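Local coordinates for protein glycine cleavage system transcriptional repressor, putative (Vibrio cholerae, PDB 1U8S) that is a putative repressor of the glycine cleavage system genes, with two ACT domains in each chain of its dimer, at residues T65-G70 and L75-K80; R117-A122 and M156-E161; E108-F113 and T167-Q172; R25-A30 and M50-S55. One frame throughout, in Å; residues are numbered along the deposited sequence.

Contact 1: T65-G70 and L75-K80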
loop_
_atom_site.group_PDB
_atom_site.type_symbol
_atom_site.label_atom_id
_atom_site.label_comp_id
_atom_site.label_asym_id
_atom_site.label_seq_id
_atom_site.Cartn_x
_atom_site.Cartn_y
_atom_site.Cartn_z
ATOM N N THR B 65 15.589 15.650 -7.233
ATOM C CA THR B 65 15.167 16.284 -5.983
ATOM C C THR B 65 14.697 15.371 -4.840
ATOM O O THR B 65 14.935 15.677 -3.671
ATOM C CB THR B 65 14.066 17.320 -6.254
ATOM O OG1 THR B 65 12.933 16.676 -6.848
ATOM C CG2 THR B 65 14.577 18.389 -7.198
ATOM N N LEU B 66 14.044 14.258 -5.172
ATOM C CA LEU B 66 13.527 13.330 -4.165
ATOM C C LEU B 66 14.561 12.817 -3.160
ATOM O O LEU B 66 14.319 12.822 -1.958
ATOM C CB LEU B 66 12.848 12.132 -4.846
ATOM C CG LEU B 66 11.972 11.216 -3.977
ATOM C CD1 LEU B 66 10.766 11.997 -3.482
ATOM C CD2 LEU B 66 11.516 10.007 -4.782
ATOM N N PRO B 67 15.726 12.361 -3.635
ATOM C CA PRO B 67 16.707 11.870 -2.662
ATOM C C PRO B 67 17.115 12.936 -1.635
ATOM O O PRO B 67 17.382 12.616 -0.476
ATOM C CB PRO B 67 17.877 11.429 -3.543
ATOM C CG PRO B 67 17.210 11.056 -4.848
ATOM C CD PRO B 67 16.206 12.171 -5.015
ATOM N N LEU B 68 17.167 14.197 -2.061
ATOM C CA LEU B 68 17.550 15.284 -1.163
ATOM C C LEU B 68 16.542 15.429 -0.040
ATOM O O LEU B 68 16.911 15.641 1.114
ATOM C CB LEU B 68 17.649 16.605 -1.922
ATOM C CG LEU B 68 18.673 16.628 -3.053
ATOM C CD1 LEU B 68 18.728 18.023 -3.664
ATOM C CD2 LEU B 68 20.033 16.218 -2.510
ATOM N N LEU B 69 15.266 15.327 -0.394
ATOM C CA LEU B 69 14.188 15.427 0.580
ATOM C C LEU B 69 14.431 14.352 1.633
ATOM O O LEU B 69 14.229 14.569 2.830
ATOM C CB LEU B 69 12.848 15.183 -0.110
ATOM C CG LEU B 69 11.563 15.562 0.629
ATOM C CD1 LEU B 69 11.499 17.076 0.797
ATOM C CD2 LEU B 69 10.354 15.072 -0.162
ATOM N N GLY B 70 14.888 13.191 1.169
ATOM C CA GLY B 70 15.154 12.071 2.052
ATOM C C GLY B 70 16.413 12.244 2.874
ATOM O O GLY B 70 16.658 11.503 3.831
ATOM N N LEU B 75 14.645 10.289 5.620
ATOM C CA LEU B 75 13.742 9.494 4.805
ATOM C C LEU B 75 14.587 8.560 3.931
ATOM O O LEU B 75 15.730 8.872 3.615
ATOM C CB LEU B 75 12.923 10.449 3.944
ATOM C CG LEU B 75 11.617 10.021 3.289
ATOM C CD1 LEU B 75 11.006 11.238 2.609
ATOM C CD2 LEU B 75 11.862 8.913 2.285
ATOM N N ILE B 76 14.042 7.411 3.554
ATOM C CA ILE B 76 14.780 6.471 2.711
ATOM C C ILE B 76 14.022 6.310 1.406
ATOM O O ILE B 76 12.857 5.929 1.418
ATOM C CB ILE B 76 14.878 5.081 3.355
ATOM C CG1 ILE B 76 15.206 5.205 4.838
ATOM C CG2 ILE B 76 15.968 4.273 2.670
ATOM C CD1 ILE B 76 15.205 3.868 5.567
ATOM N N THR B 77 14.669 6.580 0.279
ATOM C CA THR B 77 13.981 6.457 -0.999
ATOM C C THR B 77 14.499 5.363 -1.920
ATOM O O THR B 77 15.607 4.853 -1.765
ATOM C CB THR B 77 14.011 7.770 -1.769
ATOM O OG1 THR B 77 15.351 8.036 -2.202
ATOM C CG2 THR B 77 13.523 8.900 -0.882
ATOM N N MET B 78 13.669 5.024 -2.896
ATOM C CA MET B 78 13.976 3.991 -3.860
ATOM C C MET B 78 13.062 4.276 -5.048
ATOM O O MET B 78 11.855 4.411 -4.874
ATOM C CB MET B 78 13.655 2.634 -3.227
ATOM C CG MET B 78 14.229 1.426 -3.924
ATOM S SD MET B 78 14.195 -0.023 -2.814
ATOM C CE MET B 78 12.466 -0.591 -3.006
ATOM N N MET B 79 13.632 4.394 -6.244
ATOM C CA MET B 79 12.834 4.667 -7.440
ATOM C C MET B 79 13.170 3.706 -8.577
ATOM O O MET B 79 14.186 3.018 -8.542
ATOM C CB MET B 79 13.076 6.084 -7.944
ATOM C CG MET B 79 13.010 7.156 -6.891
ATOM S SD MET B 79 13.416 8.739 -7.625
ATOM C CE MET B 79 15.228 8.564 -7.853
ATOM N N LYS B 80 12.309 3.675 -9.588
ATOM C CA LYS B 80 12.521 2.819 -10.741
ATOM C C LYS B 80 11.561 3.142 -11.868
ATOM O O LYS B 80 10.345 3.035 -11.712
ATOM C CB LYS B 80 12.375 1.340 -10.371
ATOM C CG LYS B 80 12.429 0.430 -11.591
ATOM C CD LYS B 80 12.412 -1.038 -11.238
ATOM C CE LYS B 80 12.524 -1.880 -12.497
ATOM N NZ LYS B 80 12.674 -3.324 -12.196
#
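Leu66 and Met79 make the main apolar touch between helix 56-71 and strand 76-82: CD2 of Leu66 lies 3.6 Å from SD of Met79, the two chains sliding past each other in opposite directions. CG of Leu66 lies anti to its own backbone N (chi1 -166°), which carries its branched end over the strand. Met79 bends at chi3, and its CE comes to 4.4 Å from CG of Pro67. Two residues earlier in the strand, Thr77 adds its methyl: CG2 is 4.2 Å from Leu66 CG. Its OG1 faces the helix too, near CA of Pro67.

The backbone contacts gather at Gly70, near the C-terminal end of helix 56-71. With no side chain on Gly70, its CA approaches CB of Leu75 to 3.3 Å. The carbonyl oxygens Gly70 O and Leu75 O stand 2.8 Å apart, two acceptors that do not bond to each other. Within the helix, Gly70 N bonds Leu66 O at 3.2 Å, while Pro67, lacking an N-H, kinks it.

Segments 65-70 and 76-80 run nearly antiparallel, with 161° between their N-to-C directions, as part of the last helix-strand unit of an ACT fold. Leu66 also rests on Ile9 of the neighbouring inner strand 5-14, Leu75 on Ile19 of helix 19-28, and Met78 packs on Met78 of the second subunit.

Contact 2: R117-A122 and M156-E161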
loop_
_atom_site.group_PDB
_atom_site.type_symbol
_atom_site.label_atom_id
_atom_site.label_comp_id
_atom_site.label_asym_id
_atom_site.label_seq_id
_atom_site.Cartn_x
_atom_site.Cartn_y
_atom_site.Cartn_z
ATOM N N ARG B 117 -4.906 -17.767 -10.380
ATOM C CA ARG B 117 -6.107 -17.185 -10.935
ATOM C C ARG B 117 -5.905 -15.759 -11.437
ATOM O O ARG B 117 -6.862 -15.093 -11.837
ATOM C CB ARG B 117 -7.221 -17.255 -9.895
ATOM C CG ARG B 117 -7.625 -18.698 -9.586
ATOM C CD ARG B 117 -8.272 -18.866 -8.212
ATOM N NE ARG B 117 -8.779 -20.221 -8.063
ATOM C CZ ARG B 117 -8.017 -21.315 -8.003
ATOM N NH1 ARG B 117 -6.684 -21.228 -8.066
ATOM N NH2 ARG B 117 -8.600 -22.507 -7.909
ATOM N N GLN B 118 -4.655 -15.304 -11.427
ATOM C CA GLN B 118 -4.304 -13.971 -11.899
ATOM C C GLN B 118 -5.006 -12.848 -11.134
ATOM O O GLN B 118 -5.287 -11.781 -11.689
ATOM C CB GLN B 118 -4.589 -13.864 -13.404
ATOM C CG GLN B 118 -3.616 -14.686 -14.261
ATOM C CD GLN B 118 -4.061 -14.855 -15.710
ATOM O OE1 GLN B 118 -4.171 -13.885 -16.463
ATOM N NE2 GLN B 118 -4.321 -16.100 -16.106
ATOM N N ILE B 119 -5.293 -13.101 -9.857
ATOM C CA ILE B 119 -5.923 -12.114 -8.987
ATOM C C ILE B 119 -4.784 -11.450 -8.203
ATOM O O ILE B 119 -3.992 -12.130 -7.543
ATOM C CB ILE B 119 -6.900 -12.783 -8.009
ATOM C CG1 ILE B 119 -8.009 -13.471 -8.809
ATOM C CG2 ILE B 119 -7.488 -11.747 -7.044
ATOM C CD1 ILE B 119 -9.004 -14.261 -7.964
ATOM N N GLY B 120 -4.694 -10.127 -8.289
ATOM C CA GLY B 120 -3.640 -9.413 -7.590
ATOM C C GLY B 120 -4.013 -9.141 -6.151
ATOM O O GLY B 120 -5.129 -8.716 -5.882
ATOM N N MET B 121 -3.103 -9.395 -5.216
ATOM C CA MET B 121 -3.416 -9.127 -3.821
ATOM C C MET B 121 -3.051 -7.679 -3.529
ATOM O O MET B 121 -2.223 -7.098 -4.225
ATOM C CB MET B 121 -2.611 -10.038 -2.903
ATOM C CG MET B 121 -2.641 -11.502 -3.268
ATOM S SD MET B 121 -1.623 -12.438 -2.085
ATOM C CE MET B 121 0.044 -12.033 -2.672
ATOM N N ALA B 122 -3.676 -7.101 -2.503
ATOM C CA ALA B 122 -3.402 -5.726 -2.105
ATOM C C ALA B 122 -2.799 -5.698 -0.703
ATOM O O ALA B 122 -2.087 -4.767 -0.337
ATOM C CB ALA B 122 -4.664 -4.916 -2.139
ATOM N N MET B 156 -18.961 -16.871 -7.024
ATOM C CA MET B 156 -19.388 -18.125 -6.415
ATOM C C MET B 156 -18.339 -19.195 -6.716
ATOM O O MET B 156 -18.076 -20.084 -5.904
ATOM C CB MET B 156 -20.749 -18.546 -6.970
ATOM C CG MET B 156 -21.346 -19.779 -6.293
ATOM S SD MET B 156 -21.773 -19.548 -4.521
ATOM C CE MET B 156 -20.329 -20.272 -3.699
ATOM N N GLN B 157 -17.730 -19.092 -7.889
ATOM C CA GLN B 157 -16.705 -20.038 -8.299
ATOM C C GLN B 157 -15.381 -19.820 -7.551
ATOM O O GLN B 157 -14.685 -20.782 -7.222
ATOM C CB GLN B 157 -16.472 -19.924 -9.801
ATOM C CG GLN B 157 -15.485 -20.927 -10.327
ATOM C CD GLN B 157 -15.251 -20.769 -11.802
ATOM O OE1 GLN B 157 -16.188 -20.859 -12.598
ATOM N NE2 GLN B 157 -13.994 -20.529 -12.185
ATOM N N LEU B 158 -15.027 -18.561 -7.301
ATOM C CA LEU B 158 -13.801 -18.258 -6.580
ATOM C C LEU B 158 -13.950 -18.801 -5.166
ATOM O O LEU B 158 -13.014 -19.383 -4.602
ATOM C CB LEU B 158 -13.566 -16.744 -6.531
ATOM C CG LEU B 158 -12.364 -16.217 -5.731
ATOM C CD1 LEU B 158 -11.059 -16.758 -6.292
ATOM C CD2 LEU B 158 -12.368 -14.705 -5.782
ATOM N N GLN B 159 -15.142 -18.629 -4.603
ATOM C CA GLN B 159 -15.403 -19.090 -3.256
ATOM C C GLN B 159 -15.360 -20.603 -3.132
ATOM O O GLN B 159 -14.923 -21.141 -2.120
ATOM C CB GLN B 159 -16.746 -18.570 -2.789
ATOM C CG GLN B 159 -17.164 -19.067 -1.431
ATOM C CD GLN B 159 -18.263 -18.215 -0.865
ATOM O OE1 GLN B 159 -18.007 -17.121 -0.363
ATOM N NE2 GLN B 159 -19.502 -18.690 -0.964
ATOM N N GLU B 160 -15.822 -21.296 -4.159
ATOM C CA GLU B 160 -15.805 -22.745 -4.122
ATOM C C GLU B 160 -14.371 -23.245 -4.208
ATOM O O GLU B 160 -13.960 -24.098 -3.432
ATOM C CB GLU B 160 -16.676 -23.311 -5.254
ATOM C CG GLU B 160 -18.156 -23.399 -4.866
ATOM C CD GLU B 160 -19.079 -23.714 -6.032
ATOM O OE1 GLU B 160 -20.235 -24.120 -5.777
ATOM O OE2 GLU B 160 -18.657 -23.544 -7.200
ATOM N N GLU B 161 -13.597 -22.700 -5.135
ATOM C CA GLU B 161 -12.207 -23.111 -5.273
ATOM C C GLU B 161 -11.424 -22.823 -3.988
ATOM O O GLU B 161 -10.548 -23.595 -3.599
ATOM C CB GLU B 161 -11.579 -22.397 -6.469
ATOM C CG GLU B 161 -12.437 -22.518 -7.720
ATOM C CD GLU B 161 -11.742 -22.032 -8.967
ATOM O OE1 GLU B 161 -11.045 -20.997 -8.886
ATOM O OE2 GLU B 161 -11.910 -22.675 -10.027
#
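Arg117 and Glu161 meet with their flat groups set nearly crosswise, the guanidinium and carboxylate planes being 78° apart. The arginine chain is extended from CG to NE, and the carboxylate oxygen OE1 of Glu161 comes to the NE side of the guanidinium edge, near its plane but tilted 22° from it. NE of Arg117 gives OE1 the main hydrogen bond of the salt bridge; the modelled 2.5 Å is very short, so its exact length is doubtful. NH2 of Arg117 adds a weak second one to OE1 of Glu161 at 3.0 Å, so a single oxygen is held by two N-H groups. From the side of the acid, NE stands above the carboxylate, 38° out of its plane. NH1 turns back instead, to Phe113 O.

Helix 107-116 ends here in a Schellman motif, with Gln118 as its C-prime residue, before the chain enters strand 120-128 of the second ACT domain.

Ile119, whose N closes the motif on Phe114 O, reaches tip to tip toward Leu158 on helix 155-168: CD1 of Ile119 is 3.6 Å from CD1 and 4.0 Å from CD2 of Leu158. The same CD1 of Leu158 lies 4.0 Å from CD of Arg117, whose chain crosses it obliquely, so the aliphatic part of the arginine packs on Leu158, next to the ionic pair. Val149 touches both Ile119 and Leu158 from strand 141-149, and Phe113 covers Leu158 from helix 107-116.

Contact 3: E108-F113 and T167-Q172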
loop_
_atom_site.group_PDB
_atom_site.type_symbol
_atom_site.label_atom_id
_atom_site.label_comp_id
_atom_site.label_asym_id
_atom_site.label_seq_id
_atom_site.Cartn_x
_atom_site.Cartn_y
_atom_site.Cartn_z
ATOM N N GLU B 108 2.283 -19.228 1.409
ATOM C CA GLU B 108 2.566 -19.202 -0.027
ATOM C C GLU B 108 1.610 -20.068 -0.848
ATOM O O GLU B 108 1.532 -19.936 -2.072
ATOM C CB GLU B 108 4.020 -19.606 -0.289
ATOM C CG GLU B 108 4.452 -20.851 0.450
ATOM C CD GLU B 108 5.378 -20.549 1.618
ATOM O OE1 GLU B 108 4.988 -19.748 2.501
ATOM O OE2 GLU B 108 6.493 -21.122 1.647
ATOM N N LYS B 109 0.886 -20.953 -0.171
ATOM C CA LYS B 109 -0.103 -21.809 -0.825
ATOM C C LYS B 109 -1.267 -20.901 -1.208
ATOM O O LYS B 109 -1.839 -21.007 -2.290
ATOM C CB LYS B 109 -0.593 -22.885 0.149
ATOM C CG LYS B 109 0.419 -23.983 0.422
ATOM C CD LYS B 109 0.125 -25.218 -0.419
ATOM C CE LYS B 109 1.323 -26.139 -0.482
ATOM N NZ LYS B 109 1.969 -26.209 0.850
ATOM N N PHE B 110 -1.596 -19.983 -0.306
ATOM C CA PHE B 110 -2.689 -19.055 -0.528
ATOM C C PHE B 110 -2.365 -17.921 -1.469
ATOM O O PHE B 110 -3.248 -17.459 -2.183
ATOM C CB PHE B 110 -3.223 -18.569 0.812
ATOM C CG PHE B 110 -4.070 -19.605 1.503
ATOM C CD1 PHE B 110 -5.361 -19.883 1.041
ATOM C CD2 PHE B 110 -3.550 -20.387 2.533
ATOM C CE1 PHE B 110 -6.109 -20.919 1.580
ATOM C CE2 PHE B 110 -4.298 -21.431 3.083
ATOM C CZ PHE B 110 -5.578 -21.697 2.603
ATOM N N THR B 111 -1.111 -17.482 -1.509
ATOM C CA THR B 111 -0.753 -16.432 -2.439
ATOM C C THR B 111 -0.759 -17.089 -3.809
ATOM O O THR B 111 -1.210 -16.503 -4.789
ATOM C CB THR B 111 0.649 -15.811 -2.138
ATOM O OG1 THR B 111 1.669 -16.811 -2.234
ATOM C CG2 THR B 111 0.667 -15.198 -0.748
ATOM N N GLN B 112 -0.281 -18.328 -3.875
ATOM C CA GLN B 112 -0.262 -19.055 -5.142
ATOM C C GLN B 112 -1.696 -19.218 -5.664
ATOM O O GLN B 112 -1.946 -19.159 -6.871
ATOM C CB GLN B 112 0.394 -20.424 -4.948
ATOM C CG GLN B 112 0.623 -21.239 -6.218
ATOM C CD GLN B 112 1.616 -20.601 -7.200
ATOM O OE1 GLN B 112 2.362 -21.315 -7.891
ATOM N NE2 GLN B 112 1.620 -19.264 -7.282
ATOM N N PHE B 113 -2.638 -19.417 -4.747
ATOM C CA PHE B 113 -4.043 -19.573 -5.107
ATOM C C PHE B 113 -4.509 -18.379 -5.934
ATOM O O PHE B 113 -5.266 -18.537 -6.895
ATOM C CB PHE B 113 -4.895 -19.669 -3.842
ATOM C CG PHE B 113 -6.381 -19.678 -4.101
ATOM C CD1 PHE B 113 -7.012 -20.818 -4.587
ATOM C CD2 PHE B 113 -7.145 -18.542 -3.850
ATOM C CE1 PHE B 113 -8.377 -20.835 -4.818
ATOM C CE2 PHE B 113 -8.522 -18.539 -4.076
ATOM C CZ PHE B 113 -9.140 -19.690 -4.561
ATOM N N THR B 167 -10.165 -27.250 2.176
ATOM C CA THR B 167 -10.429 -28.634 2.553
ATOM C C THR B 167 -9.162 -29.438 2.328
ATOM O O THR B 167 -8.738 -30.206 3.189
ATOM C CB THR B 167 -11.556 -29.282 1.710
ATOM O OG1 THR B 167 -12.788 -28.633 2.000
ATOM C CG2 THR B 167 -11.695 -30.761 2.039
ATOM N N ALA B 168 -8.572 -29.256 1.157
ATOM C CA ALA B 168 -7.339 -29.945 0.791
ATOM C C ALA B 168 -6.200 -29.753 1.789
ATOM O O ALA B 168 -5.463 -30.694 2.081
ATOM C CB ALA B 168 -6.883 -29.479 -0.583
ATOM N N LEU B 169 -6.055 -28.539 2.310
ATOM C CA LEU B 169 -4.977 -28.251 3.251
ATOM C C LEU B 169 -5.424 -28.371 4.705
ATOM O O LEU B 169 -4.655 -28.073 5.625
ATOM C CB LEU B 169 -4.408 -26.853 2.985
ATOM C CG LEU B 169 -3.901 -26.607 1.560
ATOM C CD1 LEU B 169 -3.604 -25.138 1.350
ATOM C CD2 LEU B 169 -2.671 -27.461 1.310
ATOM N N ASP B 170 -6.669 -28.808 4.896
ATOM C CA ASP B 170 -7.237 -29.012 6.221
ATOM C C ASP B 170 -7.142 -27.819 7.168
ATOM O O ASP B 170 -6.705 -27.968 8.314
ATOM C CB ASP B 170 -6.572 -30.220 6.875
ATOM C CG ASP B 170 -7.164 -30.549 8.224
ATOM O OD1 ASP B 170 -8.408 -30.565 8.331
ATOM O OD2 ASP B 170 -6.384 -30.804 9.167
ATOM N N VAL B 171 -7.545 -26.639 6.702
ATOM C CA VAL B 171 -7.508 -25.437 7.539
ATOM C C VAL B 171 -8.856 -24.730 7.489
ATOM O O VAL B 171 -9.679 -25.002 6.608
ATOM C CB VAL B 171 -6.435 -24.428 7.060
ATOM C CG1 VAL B 171 -5.093 -25.098 6.969
ATOM C CG2 VAL B 171 -6.829 -23.848 5.701
ATOM N N GLN B 172 -9.075 -23.820 8.432
ATOM C CA GLN B 172 -10.318 -23.059 8.489
ATOM C C GLN B 172 -10.158 -21.755 7.732
ATOM O O GLN B 172 -9.290 -20.936 8.053
ATOM C CB GLN B 172 -10.696 -22.740 9.933
ATOM C CG GLN B 172 -10.973 -23.950 10.805
ATOM C CD GLN B 172 -11.340 -23.553 12.226
ATOM O OE1 GLN B 172 -10.501 -23.037 12.981
ATOM N NE2 GLN B 172 -12.603 -23.774 12.595
#
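Lys109, which meets Leu169 through its side chain, accepts at its backbone O a 3.0 Å hydrogen bond from Phe113 N, part of the regular bonding of helix 107-116. Across the contact everything is apolar. CB of Lys109 lies 3.9 Å from CD1 of Leu169, and CD of Lys109, turned by the bend at chi2 (-99°), lies 4.0 Å from Leu169 CD2: the aliphatic stem of the lysine passes at an angle across both methyls. Phe110 and Leu169 approach from opposite directions, CE2 of Phe110 lying 4.2 Å from Leu169 CD1, at a slant to the ring. Val171 meets the ring at its edge, near the plane, with CG2 at 4.0 Å from Phe110 CZ.

Around the pair, Phe110 also touches Val98, Ile143 and Ile145 on the sheet and Phe162 and Leu165 on helix 155-168. Glu108 forms a salt bridge with Arg25 of the second subunit. Leu169 and Val171 flank Asp170, whose positive phi marks the Schellman motif ending helix 155-168, from which the chain enters the last strand of this ACT domain's alpha/beta sandwich.

Contact 4: R25-A30 and M50-S55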
loop_
_atom_site.group_PDB
_atom_site.type_symbol
_atom_site.label_atom_id
_atom_site.label_comp_id
_atom_site.label_asym_id
_atom_site.label_seq_id
_atom_site.Cartn_x
_atom_site.Cartn_y
_atom_site.Cartn_z
ATOM N N ARG B 25 4.111 17.048 -2.546
ATOM C CA ARG B 25 4.409 18.441 -2.848
ATOM C C ARG B 25 5.515 18.489 -3.889
ATOM O O ARG B 25 5.396 19.148 -4.922
ATOM C CB ARG B 25 4.846 19.153 -1.563
ATOM C CG ARG B 25 5.200 20.619 -1.713
ATOM C CD ARG B 25 5.534 21.236 -0.356
ATOM N NE ARG B 25 6.193 22.528 -0.512
ATOM C CZ ARG B 25 7.361 22.694 -1.124
ATOM N NH1 ARG B 25 8.001 21.649 -1.636
ATOM N NH2 ARG B 25 7.891 23.906 -1.233
ATOM N N LEU B 26 6.587 17.767 -3.601
ATOM C CA LEU B 26 7.742 17.700 -4.478
ATOM C C LEU B 26 7.352 17.080 -5.817
ATOM O O LEU B 26 7.770 17.549 -6.877
ATOM C CB LEU B 26 8.842 16.878 -3.797
ATOM C CG LEU B 26 10.242 16.845 -4.407
ATOM C CD1 LEU B 26 11.247 16.473 -3.325
ATOM C CD2 LEU B 26 10.288 15.859 -5.563
ATOM N N VAL B 27 6.536 16.032 -5.760
ATOM C CA VAL B 27 6.089 15.334 -6.961
ATOM C C VAL B 27 5.157 16.158 -7.850
ATOM O O VAL B 27 5.392 16.283 -9.059
ATOM C CB VAL B 27 5.387 14.006 -6.595
ATOM C CG1 VAL B 27 4.757 13.383 -7.822
ATOM C CG2 VAL B 27 6.396 13.051 -5.998
ATOM N N THR B 28 4.099 16.709 -7.263
ATOM C CA THR B 28 3.148 17.504 -8.034
ATOM C C THR B 28 3.789 18.801 -8.505
ATOM O O THR B 28 3.557 19.230 -9.637
ATOM C CB THR B 28 1.890 17.840 -7.210
ATOM O OG1 THR B 28 2.270 18.563 -6.035
ATOM C CG2 THR B 28 1.165 16.568 -6.814
ATOM N N GLN B 29 4.598 19.412 -7.637
ATOM C CA GLN B 29 5.290 20.660 -7.967
ATOM C C GLN B 29 6.435 20.431 -8.966
ATOM O O GLN B 29 7.143 21.369 -9.338
ATOM C CB GLN B 29 5.830 21.333 -6.691
ATOM C CG GLN B 29 4.772 22.106 -5.891
ATOM C CD GLN B 29 5.372 22.996 -4.804
ATOM O OE1 GLN B 29 6.415 23.622 -5.007
ATOM N NE2 GLN B 29 4.706 23.069 -3.655
ATOM N N ALA B 30 6.610 19.182 -9.392
ATOM C CA ALA B 30 7.647 18.832 -10.358
ATOM C C ALA B 30 7.026 18.687 -11.746
ATOM O O ALA B 30 7.733 18.529 -12.742
ATOM C CB ALA B 30 8.328 17.531 -9.955
ATOM N N MET B 50 4.355 4.509 -4.580
ATOM C CA MET B 50 3.767 5.497 -5.471
ATOM C C MET B 50 4.207 5.349 -6.917
ATOM O O MET B 50 5.323 4.925 -7.199
ATOM C CB MET B 50 4.073 6.910 -4.967
ATOM C CG MET B 50 3.347 8.010 -5.709
ATOM S SD MET B 50 3.761 9.664 -5.078
ATOM C CE MET B 50 2.558 9.849 -3.736
ATOM N N LEU B 51 3.298 5.691 -7.824
ATOM C CA LEU B 51 3.525 5.623 -9.264
ATOM C C LEU B 51 3.175 6.972 -9.870
ATOM O O LEU B 51 2.031 7.408 -9.813
ATOM C CB LEU B 51 2.640 4.541 -9.890
ATOM C CG LEU B 51 2.617 4.573 -11.417
ATOM C CD1 LEU B 51 4.024 4.327 -11.922
ATOM C CD2 LEU B 51 1.639 3.543 -11.963
ATOM N N ILE B 52 4.162 7.630 -10.457
ATOM C CA ILE B 52 3.924 8.932 -11.045
ATOM C C ILE B 52 4.283 8.893 -12.518
ATOM O O ILE B 52 4.936 7.967 -12.984
ATOM C CB ILE B 52 4.775 10.034 -10.348
ATOM C CG1 ILE B 52 6.263 9.761 -10.564
ATOM C CG2 ILE B 52 4.478 10.066 -8.843
ATOM C CD1 ILE B 52 7.171 10.820 -9.955
ATOM N N SER B 53 3.840 9.906 -13.249
ATOM C CA SER B 53 4.126 10.006 -14.669
ATOM C C SER B 53 4.398 11.473 -14.973
ATOM O O SER B 53 3.924 12.358 -14.267
ATOM C CB SER B 53 2.933 9.519 -15.489
ATOM O OG SER B 53 1.826 10.383 -15.312
ATOM N N GLY B 54 5.173 11.724 -16.018
ATOM C CA GLY B 54 5.479 13.090 -16.396
ATOM C C GLY B 54 6.368 13.074 -17.615
ATOM O O GLY B 54 6.616 12.017 -18.192
ATOM N N SER B 55 6.845 14.240 -18.022
ATOM C CA SER B 55 7.721 14.307 -19.181
ATOM C C SER B 55 9.055 13.720 -18.743
ATOM O O SER B 55 9.295 13.532 -17.547
ATOM C CB SER B 55 7.933 15.758 -19.608
ATOM O OG SER B 55 8.725 16.429 -18.644
#
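No flat group takes part where Val27 meets Ile52 and Met50; within residues 25-30, NE2 of Gln29 lies over one face of the Arg25 guanidinium, offset toward its rim. The two share a partner beyond the chain: Glu108 of the second subunit packs on Arg25 and accepts a hydrogen bond from Gln29 NE2.

Val27 points at strand 45-54 and meets Ile52 tip to tip. CG1 of Val27 touches CG2 of Ile52 at 3.5 Å, and the end of the isoleucine's longer branch, CD1, also comes near, 4.1 Å from Val27 CG1. With its chi1 at 172°, Val27 turns CG1 anti to its backbone N; Ile52 sends CG1 between its own N and carbonyl carbon (64°) and thus brings CG2 and CD1 to the same valine methyl. The second valine methyl, CG2, has a looser neighbour in SD of Met50, at 4.4 Å.

The three residues are buried between helix and sheet, the arrangement of an ACT domain's alpha/beta sandwich. Ile52 also touches Leu7 and Ile9 of the neighbouring strand 5-14 and Val62 of helix 56-71. Beyond the strand, Ser55 N-caps that helix, its OG bonded to Asn58 N.

No hydrogen bond crosses between the segments, so they are held by van der Waals packing and the burial of apolar surface alone, while the backbones of Met50 and Ile52 bond to Ile9 and Leu7 within the sheet.

Overall arrangement
Along the chain, contacts 4 and 1 come first, within the first ACT domain, and contacts 2 and 3 follow in the second. Each pair lies in one domain, whose helices cover a four-stranded antiparallel sheet of order 2-3-1-4. Contacts 1 and 4 have centres 13 Å apart and touch through Leu26, which packs on Thr65, Leu66 and Leu69. Contacts 2 and 3 have centres 12 Å apart and share helix 155-168, with Met121 packed on Thr111. Between the domains, centres stand 33 to 40 Å apart, on opposite sides of the chain's centre, with no touch. All four reach the second subunit, consistent with the domain-swapped dimer, in which both domains contact the partner chain.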